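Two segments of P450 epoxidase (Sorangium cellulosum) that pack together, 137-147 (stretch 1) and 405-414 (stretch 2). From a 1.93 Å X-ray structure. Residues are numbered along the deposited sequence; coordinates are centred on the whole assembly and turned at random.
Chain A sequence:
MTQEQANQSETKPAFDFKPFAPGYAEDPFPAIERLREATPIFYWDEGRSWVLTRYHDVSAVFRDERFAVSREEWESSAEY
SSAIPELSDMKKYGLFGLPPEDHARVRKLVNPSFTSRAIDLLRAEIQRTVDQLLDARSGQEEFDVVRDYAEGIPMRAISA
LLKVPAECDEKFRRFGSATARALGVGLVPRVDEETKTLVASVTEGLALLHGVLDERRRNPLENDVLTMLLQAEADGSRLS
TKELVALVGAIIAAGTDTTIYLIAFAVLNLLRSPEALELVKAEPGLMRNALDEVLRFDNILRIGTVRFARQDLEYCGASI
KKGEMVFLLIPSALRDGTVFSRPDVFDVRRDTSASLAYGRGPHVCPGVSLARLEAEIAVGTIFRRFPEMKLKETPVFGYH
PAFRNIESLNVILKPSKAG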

# COMPACT_ATOMS: atom_id res chain seq x y z
N ARG A 137 -4.75 13.10 22.36
CA ARG A 137 -5.86 13.79 21.69
C ARG A 137 -7.28 13.32 22.01
O ARG A 137 -8.24 13.96 21.60
CB ARG A 137 -5.65 13.77 20.17
CG ARG A 137 -4.43 14.55 19.71
CD ARG A 137 -4.64 15.34 18.43
NE ARG A 137 -5.12 16.70 18.70
CZ ARG A 137 -6.39 17.06 18.69
NH1 ARG A 137 -7.35 16.18 18.42
NH2 ARG A 137 -6.71 18.33 18.94
N SER A 138 -7.41 12.21 22.73
CA SER A 138 -8.74 11.66 22.98
C SER A 138 -9.66 12.61 23.75
O SER A 138 -10.88 12.41 23.81
CB SER A 138 -8.63 10.33 23.73
OG SER A 138 -7.89 10.49 24.93
N GLY A 139 -9.08 13.66 24.34
CA GLY A 139 -9.81 14.55 25.22
C GLY A 139 -10.68 15.58 24.53
O GLY A 139 -11.65 16.08 25.11
N GLN A 140 -10.35 15.88 23.27
CA GLN A 140 -11.07 16.89 22.50
C GLN A 140 -12.52 16.52 22.20
O GLN A 140 -12.95 15.40 22.48
CB GLN A 140 -10.34 17.20 21.19
CG GLN A 140 -8.89 16.76 21.14
CD GLN A 140 -8.00 17.56 22.07
OE1 GLN A 140 -6.86 17.17 22.33
NE2 GLN A 140 -8.51 18.68 22.58
N GLU A 141 -13.25 17.46 21.63
CA GLU A 141 -14.59 17.19 21.14
C GLU A 141 -14.48 16.33 19.88
O GLU A 141 -15.21 15.35 19.71
CB GLU A 141 -15.33 18.50 20.83
CG GLU A 141 -16.81 18.48 21.15
CD GLU A 141 -17.09 18.43 22.65
OE1 GLU A 141 -18.03 17.72 23.06
OE2 GLU A 141 -16.37 19.11 23.41
N GLU A 142 -13.53 16.69 19.02
CA GLU A 142 -13.33 16.04 17.73
C GLU A 142 -12.02 15.26 17.65
O GLU A 142 -10.97 15.74 18.10
CB GLU A 142 -13.41 17.07 16.60
CG GLU A 142 -12.40 18.20 16.72
CD GLU A 142 -12.70 19.14 17.88
OE1 GLU A 142 -13.68 19.92 17.78
OE2 GLU A 142 -11.96 19.11 18.89
N PHE A 143 -12.09 14.07 17.06
CA PHE A 143 -10.91 13.24 16.84
C PHE A 143 -10.88 12.79 15.38
O PHE A 143 -11.84 12.20 14.88
CB PHE A 143 -10.94 12.02 17.77
CG PHE A 143 -9.63 11.27 17.85
CD1 PHE A 143 -8.57 11.77 18.60
CD2 PHE A 143 -9.46 10.07 17.18
CE1 PHE A 143 -7.37 11.08 18.68
CE2 PHE A 143 -8.25 9.37 17.25
CZ PHE A 143 -7.21 9.88 17.99
N ASP A 144 -9.79 13.11 14.70
CA ASP A 144 -9.59 12.72 13.31
C ASP A 144 -8.76 11.45 13.24
O ASP A 144 -7.56 11.46 13.49
CB ASP A 144 -8.89 13.84 12.55
CG ASP A 144 -8.78 13.56 11.07
OD1 ASP A 144 -8.48 14.52 10.32
OD2 ASP A 144 -8.96 12.43 10.57
N VAL A 145 -9.41 10.35 12.87
CA VAL A 145 -8.77 9.03 12.82
C VAL A 145 -7.61 8.99 11.82
O VAL A 145 -6.68 8.19 11.96
CB VAL A 145 -9.80 7.93 12.54
CG1 VAL A 145 -9.13 6.57 12.33
CG2 VAL A 145 -10.79 7.87 13.72
N VAL A 146 -7.66 9.87 10.83
CA VAL A 146 -6.51 10.02 9.96
C VAL A 146 -5.42 10.85 10.63
O VAL A 146 -4.40 10.30 11.05
CB VAL A 146 -6.88 10.59 8.57
CG1 VAL A 146 -5.62 10.80 7.73
CG2 VAL A 146 -7.83 9.64 7.85
N ARG A 147 -5.63 12.16 10.73
CA ARG A 147 -4.56 13.07 11.15
C ARG A 147 -4.07 12.86 12.60
O ARG A 147 -2.89 13.04 12.88
CB ARG A 147 -4.96 14.54 10.93
CG ARG A 147 -3.96 15.56 11.51
CD ARG A 147 -4.42 17.03 11.50
NE ARG A 147 -5.87 17.20 11.43
CZ ARG A 147 -6.68 17.27 12.49
NH1 ARG A 147 -6.19 17.19 13.73
NH2 ARG A 147 -7.98 17.43 12.31
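Stretch 2 405-414: NIESLNVILK

The carboxylate of Asp144 does two jobs with one oxygen: Asp144 OD2 accepts from Leu409 N at 3.0 Å, almost in line at 177°, and also caps the start of the helix, taking Val146 N at 2.9 Å and, weakly, Arg147 N at 3.3 Å. This ties stretch 2 and the turn into the helix to the same side chain. The rule for a designer is that a carboxylate at the end of a strand can take the place of a missing backbone acceptor and cap a helix at once.

Around this point stretch 2 runs antiparallel to stretch 1, in extended conformation from Ser408 through Ile412, after a corner at Glu407. The register pairs Phe143 with Val411, Asp144 with Asn410, Val145 with Leu409 and Val146 with Ser408, the CA atoms of Asp144 and Asn410 coming closest at 4.5 Å. Phe143 and Val411 form the hydrogen-bonded pair: Val411 N reaches Phe143 O at 2.8 Å, and Phe143 N reaches Val411 O at 3.2 Å. One more backbone bond follows, Val145 N donating to Leu409 O at 2.8 Å, while Leu409 N is taken by Asp144 OD2.

The alternation of a strand then sorts the side chains. Asp144 and Asn410 share one face of the sheet; Phe143 and Val411 share the other, where Phe143 CB lies 4.0 Å from Val411 CG2. Leu413 points toward stretch 1 and lays Leu413 CD1 over a face of the Phe143 ring, 4.2 Å from the centroid, while Val411 CG2 sits at the ring edge. Leu413 CD1 also reaches Ser138 CA at 3.7 Å.

Aliphatic contacts continue the packing: Val145 CG2 meets Val411 CG1 at 3.8 Å, and Val146 CG2 meets Ile406 CG2 at 3.9 Å. At the opposite end, where the two stretches draw apart, the oxygen of a water donates to Gln140 O (3.2 Å) and Glu141 O (2.6 Å) and accepts weakly from Leu413 N (3.4 Å), bridging the gap.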

# COMPACT_ATOMS: atom_id res chain seq x y z
N ASN A 405 -7.74 7.92 -1.22
CA ASN A 405 -7.18 8.45 0.02
C ASN A 405 -8.20 9.20 0.87
O ASN A 405 -8.85 10.15 0.40
CB ASN A 405 -5.96 9.36 -0.28
CG ASN A 405 -6.30 10.54 -1.20
OD1 ASN A 405 -6.98 10.38 -2.22
ND2 ASN A 405 -5.81 11.75 -0.85
N ILE A 406 -8.37 8.77 2.11
CA ILE A 406 -9.21 9.49 3.05
C ILE A 406 -8.39 10.60 3.69
O ILE A 406 -7.34 10.34 4.30
CB ILE A 406 -9.76 8.57 4.16
CG1 ILE A 406 -10.62 7.46 3.56
CG2 ILE A 406 -10.60 9.38 5.14
CD1 ILE A 406 -11.09 6.40 4.59
N GLU A 407 -8.86 11.84 3.54
CA GLU A 407 -8.16 12.99 4.08
C GLU A 407 -8.51 13.25 5.54
O GLU A 407 -7.67 13.71 6.31
CB GLU A 407 -8.44 14.22 3.21
CG GLU A 407 -7.88 14.09 1.81
CD GLU A 407 -8.19 15.28 0.92
OE1 GLU A 407 -7.43 15.50 -0.04
OE2 GLU A 407 -9.18 15.99 1.16
N SER A 408 -9.75 12.96 5.91
CA SER A 408 -10.22 13.13 7.28
C SER A 408 -11.33 12.13 7.59
O SER A 408 -12.18 11.83 6.76
CB SER A 408 -10.68 14.57 7.54
OG SER A 408 -11.79 14.90 6.73
N LEU A 409 -11.29 11.59 8.81
CA LEU A 409 -12.29 10.67 9.31
C LEU A 409 -12.61 11.12 10.73
O LEU A 409 -11.96 10.71 11.70
CB LEU A 409 -11.74 9.24 9.31
CG LEU A 409 -12.66 8.13 9.79
CD1 LEU A 409 -14.03 8.25 9.15
CD2 LEU A 409 -12.05 6.73 9.53
N ASN A 410 -13.60 12.00 10.85
CA ASN A 410 -13.89 12.64 12.12
C ASN A 410 -14.89 11.85 12.94
O ASN A 410 -15.95 11.47 12.45
CB ASN A 410 -14.37 14.08 11.90
CG ASN A 410 -13.22 15.04 11.65
OD1 ASN A 410 -13.06 15.55 10.54
ND2 ASN A 410 -12.42 15.29 12.67
N VAL A 411 -14.53 11.58 14.19
CA VAL A 411 -15.36 10.77 15.06
C VAL A 411 -15.54 11.43 16.41
O VAL A 411 -14.82 12.38 16.76
CB VAL A 411 -14.75 9.36 15.29
CG1 VAL A 411 -14.54 8.63 13.97
CG2 VAL A 411 -13.44 9.46 16.08
N ILE A 412 -16.52 10.93 17.16
CA ILE A 412 -16.69 11.28 18.55
C ILE A 412 -16.42 10.01 19.34
O ILE A 412 -17.15 9.03 19.22
CB ILE A 412 -18.12 11.77 18.81
CG1 ILE A 412 -18.44 12.98 17.93
CG2 ILE A 412 -18.31 12.09 20.29
CD1 ILE A 412 -19.89 13.04 17.48
N LEU A 413 -15.37 10.03 20.15
CA LEU A 413 -14.92 8.82 20.83
C LEU A 413 -15.91 8.36 21.90
O LEU A 413 -16.32 7.20 21.90
CB LEU A 413 -13.51 9.00 21.39
CG LEU A 413 -12.43 9.17 20.33
CD1 LEU A 413 -11.13 9.65 20.95
CD2 LEU A 413 -12.21 7.87 19.54
N LYS A 414 -16.29 9.25 22.80
CA LYS A 414 -17.27 8.91 23.83
C LYS A 414 -18.49 9.82 23.75
O LYS A 414 -18.56 10.85 24.42
CB LYS A 414 -16.66 8.97 25.24
CG LYS A 414 -15.14 9.16 25.28
CD LYS A 414 -14.63 9.26 26.71
CE LYS A 414 -14.46 7.87 27.35
NZ LYS A 414 -14.48 7.95 28.84
O HOH W 1 -13.95 13.15 20.45